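Local coordinates for small ribosomal subunit protein bS6 (Thermotoga maritima, PDB 1VMB) that forms part of the small ribosomal subunit, where it probably binds 16S ribosomal RNA together with protein bS18, at residues N38-V43 / D77-Y82. Sequence-based numbering, arbitrary orientation.
Sequences NLVERV and DYTVIY
Val43 and Ile81 make the apolar part of this contact. Val43 CG1 lies 3.6 Å from Ile81 CD1, and the two side chains cross obliquely. Ile81 meets the helix with the end of its longer branch. Its chain is extended, with CD1 anti to CA (chi2 172°), and this carries the terminal methyl out from the strand to Val43. On the helix side, CG1 of Val43 is anti to the backbone N (chi1 174°), which points it at Ile81 CD1 and turns CG2 away from that methyl.

The second pair is mixed in character. Val40 and Thr79 meet end to end: Val40 CG2 lies 3.7 Å from Thr79 OG1. This is van der Waals contact between a methyl group and a hydroxyl oxygen. The buried hydroxyl makes a weak hydrogen bond to Arg60 of strand 54-66, which Val40 also touches.

The contact is small, burying 146 Å² in all, but its four touching residues are buried. Val40 and Val43 are three residues apart, nearly one helical turn. Thr79 and Ile81 alternate with Tyr78 and Val80, whose side chains lie on the other face of the sheet.

The arrangement belongs to the ferredoxin-like fold of bS6, in which two helices pack on one face of a four-stranded antiparallel sheet. Strand 73-85 is an inner strand. Backbone hydrogen bonds link Thr79 to Phe25 of strand 19-27 and Val80 to Glu59 of strand 54-66. Helix 33-51 packs over it, and Val43 also touches Leu93, Phe96 and Tyr97 of the second helix, 91-98.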
loop_
_atom_site.group_PDB
_atom_site.type_symbol
_atom_site.label_atom_id
_atom_site.label_comp_id
_atom_site.label_asym_id
_atom_site.label_seq_id
_atom_site.Cartn_x
_atom_site.Cartn_y
_atom_site.Cartn_z
ATOM N N ASN A 38 0.278 8.104 11.100
ATOM C CA ASN A 38 1.752 8.007 11.069
ATOM C C ASN A 38 2.238 6.778 10.312
ATOM O O ASN A 38 3.236 6.884 9.603
ATOM C CB ASN A 38 2.348 7.955 12.471
ATOM C CG ASN A 38 2.141 9.201 13.256
ATOM O OD1 ASN A 38 1.641 10.224 12.744
ATOM N ND2 ASN A 38 2.474 9.135 14.567
ATOM N N LEU A 39 1.576 5.628 10.473
ATOM C CA LEU A 39 1.975 4.393 9.753
ATOM C C LEU A 39 1.825 4.617 8.267
ATOM O O LEU A 39 2.668 4.209 7.436
ATOM C CB LEU A 39 1.151 3.182 10.193
ATOM C CG LEU A 39 1.712 2.437 11.428
ATOM C CD1 LEU A 39 0.605 1.574 12.041
ATOM C CD2 LEU A 39 2.964 1.587 11.008
ATOM N N VAL A 40 0.731 5.258 7.880
ATOM C CA VAL A 40 0.568 5.623 6.461
ATOM C C VAL A 40 1.763 6.436 5.940
ATOM O O VAL A 40 2.291 6.139 4.842
ATOM C CB VAL A 40 -0.756 6.340 6.215
ATOM C CG1 VAL A 40 -0.816 6.796 4.719
ATOM C CG2 VAL A 40 -1.927 5.382 6.516
ATOM N N GLU A 41 2.168 7.421 6.711
ATOM C CA GLU A 41 3.303 8.291 6.356
ATOM C C GLU A 41 4.587 7.463 6.268
ATOM O O GLU A 41 5.412 7.708 5.364
ATOM C CB GLU A 41 3.369 9.440 7.309
ATOM C CG GLU A 41 2.187 10.413 7.237
ATOM C CD GLU A 41 1.978 10.998 5.840
ATOM O OE1 GLU A 41 2.970 11.360 5.167
ATOM O OE2 GLU A 41 0.803 11.066 5.389
ATOM N N ARG A 42 4.736 6.452 7.128
ATOM C CA ARG A 42 5.935 5.627 7.091
ATOM C C ARG A 42 5.950 4.802 5.815
ATOM O O ARG A 42 6.985 4.701 5.150
ATOM C CB ARG A 42 6.017 4.707 8.290
ATOM C CG ARG A 42 6.252 5.455 9.551
ATOM C CD ARG A 42 6.443 4.475 10.698
ATOM N NE ARG A 42 6.704 5.135 11.976
ATOM C CZ ARG A 42 5.738 5.319 12.857
ATOM N NH1 ARG A 42 4.475 4.906 12.576
ATOM N NH2 ARG A 42 5.981 5.892 14.001
ATOM N N VAL A 43 4.790 4.244 5.451
ATOM C CA VAL A 43 4.727 3.494 4.184
ATOM C C VAL A 43 5.097 4.379 3.003
ATOM O O VAL A 43 5.867 3.943 2.131
ATOM C CB VAL A 43 3.359 2.744 4.012
ATOM C CG1 VAL A 43 3.279 2.112 2.668
ATOM C CG2 VAL A 43 3.144 1.661 5.095
ATOM N N ASP A 77 -8.336 -0.678 9.085
ATOM C CA ASP A 77 -8.304 0.641 8.424
ATOM C C ASP A 77 -7.529 0.458 7.125
ATOM O O ASP A 77 -6.344 0.180 7.167
ATOM C CB ASP A 77 -7.650 1.653 9.359
ATOM C CG ASP A 77 -7.648 3.047 8.818
ATOM O OD1 ASP A 77 -7.973 3.247 7.634
ATOM O OD2 ASP A 77 -7.405 4.043 9.557
ATOM N N TYR A 78 -8.241 0.627 6.014
ATOM C CA TYR A 78 -7.671 0.379 4.656
ATOM C C TYR A 78 -7.040 1.623 4.053
ATOM O O TYR A 78 -7.675 2.729 4.045
ATOM C CB TYR A 78 -8.775 -0.076 3.703
ATOM C CG TYR A 78 -9.285 -1.521 3.799
ATOM C CD1 TYR A 78 -9.950 -1.974 4.923
ATOM C CD2 TYR A 78 -9.222 -2.382 2.719
ATOM C CE1 TYR A 78 -10.511 -3.212 4.963
ATOM C CE2 TYR A 78 -9.794 -3.665 2.744
ATOM C CZ TYR A 78 -10.399 -4.094 3.882
ATOM O OH TYR A 78 -11.041 -5.320 3.968
ATOM N N THR A 79 -5.885 1.397 3.421
ATOM C CA THR A 79 -5.250 2.385 2.594
ATOM C C THR A 79 -4.751 1.691 1.346
ATOM O O THR A 79 -4.276 0.578 1.454
ATOM C CB THR A 79 -4.065 2.996 3.305
ATOM O OG1 THR A 79 -4.460 3.552 4.554
ATOM C CG2 THR A 79 -3.535 4.116 2.528
ATOM N N VAL A 80 -4.871 2.352 0.179
ATOM C CA VAL A 80 -4.198 1.854 -1.046
ATOM C C VAL A 80 -3.281 2.947 -1.562
ATOM O O VAL A 80 -3.710 4.128 -1.598
ATOM C CB VAL A 80 -5.160 1.492 -2.124
ATOM C CG1 VAL A 80 -4.413 0.775 -3.261
ATOM C CG2 VAL A 80 -6.282 0.582 -1.612
ATOM N N ILE A 81 -2.063 2.605 -1.968
ATOM C CA ILE A 81 -1.125 3.580 -2.503
ATOM C C ILE A 81 -0.792 3.112 -3.901
ATOM O O ILE A 81 -0.453 1.937 -4.032
ATOM C CB ILE A 81 0.162 3.676 -1.660
ATOM C CG1 ILE A 81 -0.173 4.218 -0.279
ATOM C CG2 ILE A 81 1.159 4.572 -2.327
ATOM C CD1 ILE A 81 1.010 4.171 0.695
ATOM N N TYR A 82 -0.916 4.001 -4.875
ATOM C CA TYR A 82 -0.555 3.751 -6.251
ATOM C C TYR A 82 0.753 4.426 -6.510
ATOM O O TYR A 82 0.892 5.625 -6.222
ATOM C CB TYR A 82 -1.611 4.293 -7.194
ATOM C CG TYR A 82 -2.962 3.629 -6.961
ATOM C CD1 TYR A 82 -3.308 2.459 -7.607
ATOM C CD2 TYR A 82 -3.837 4.145 -6.035
ATOM C CE1 TYR A 82 -4.581 1.827 -7.365
ATOM C CE2 TYR A 82 -5.111 3.554 -5.794
ATOM C CZ TYR A 82 -5.462 2.395 -6.455
ATOM O OH TYR A 82 -6.715 1.812 -6.189
#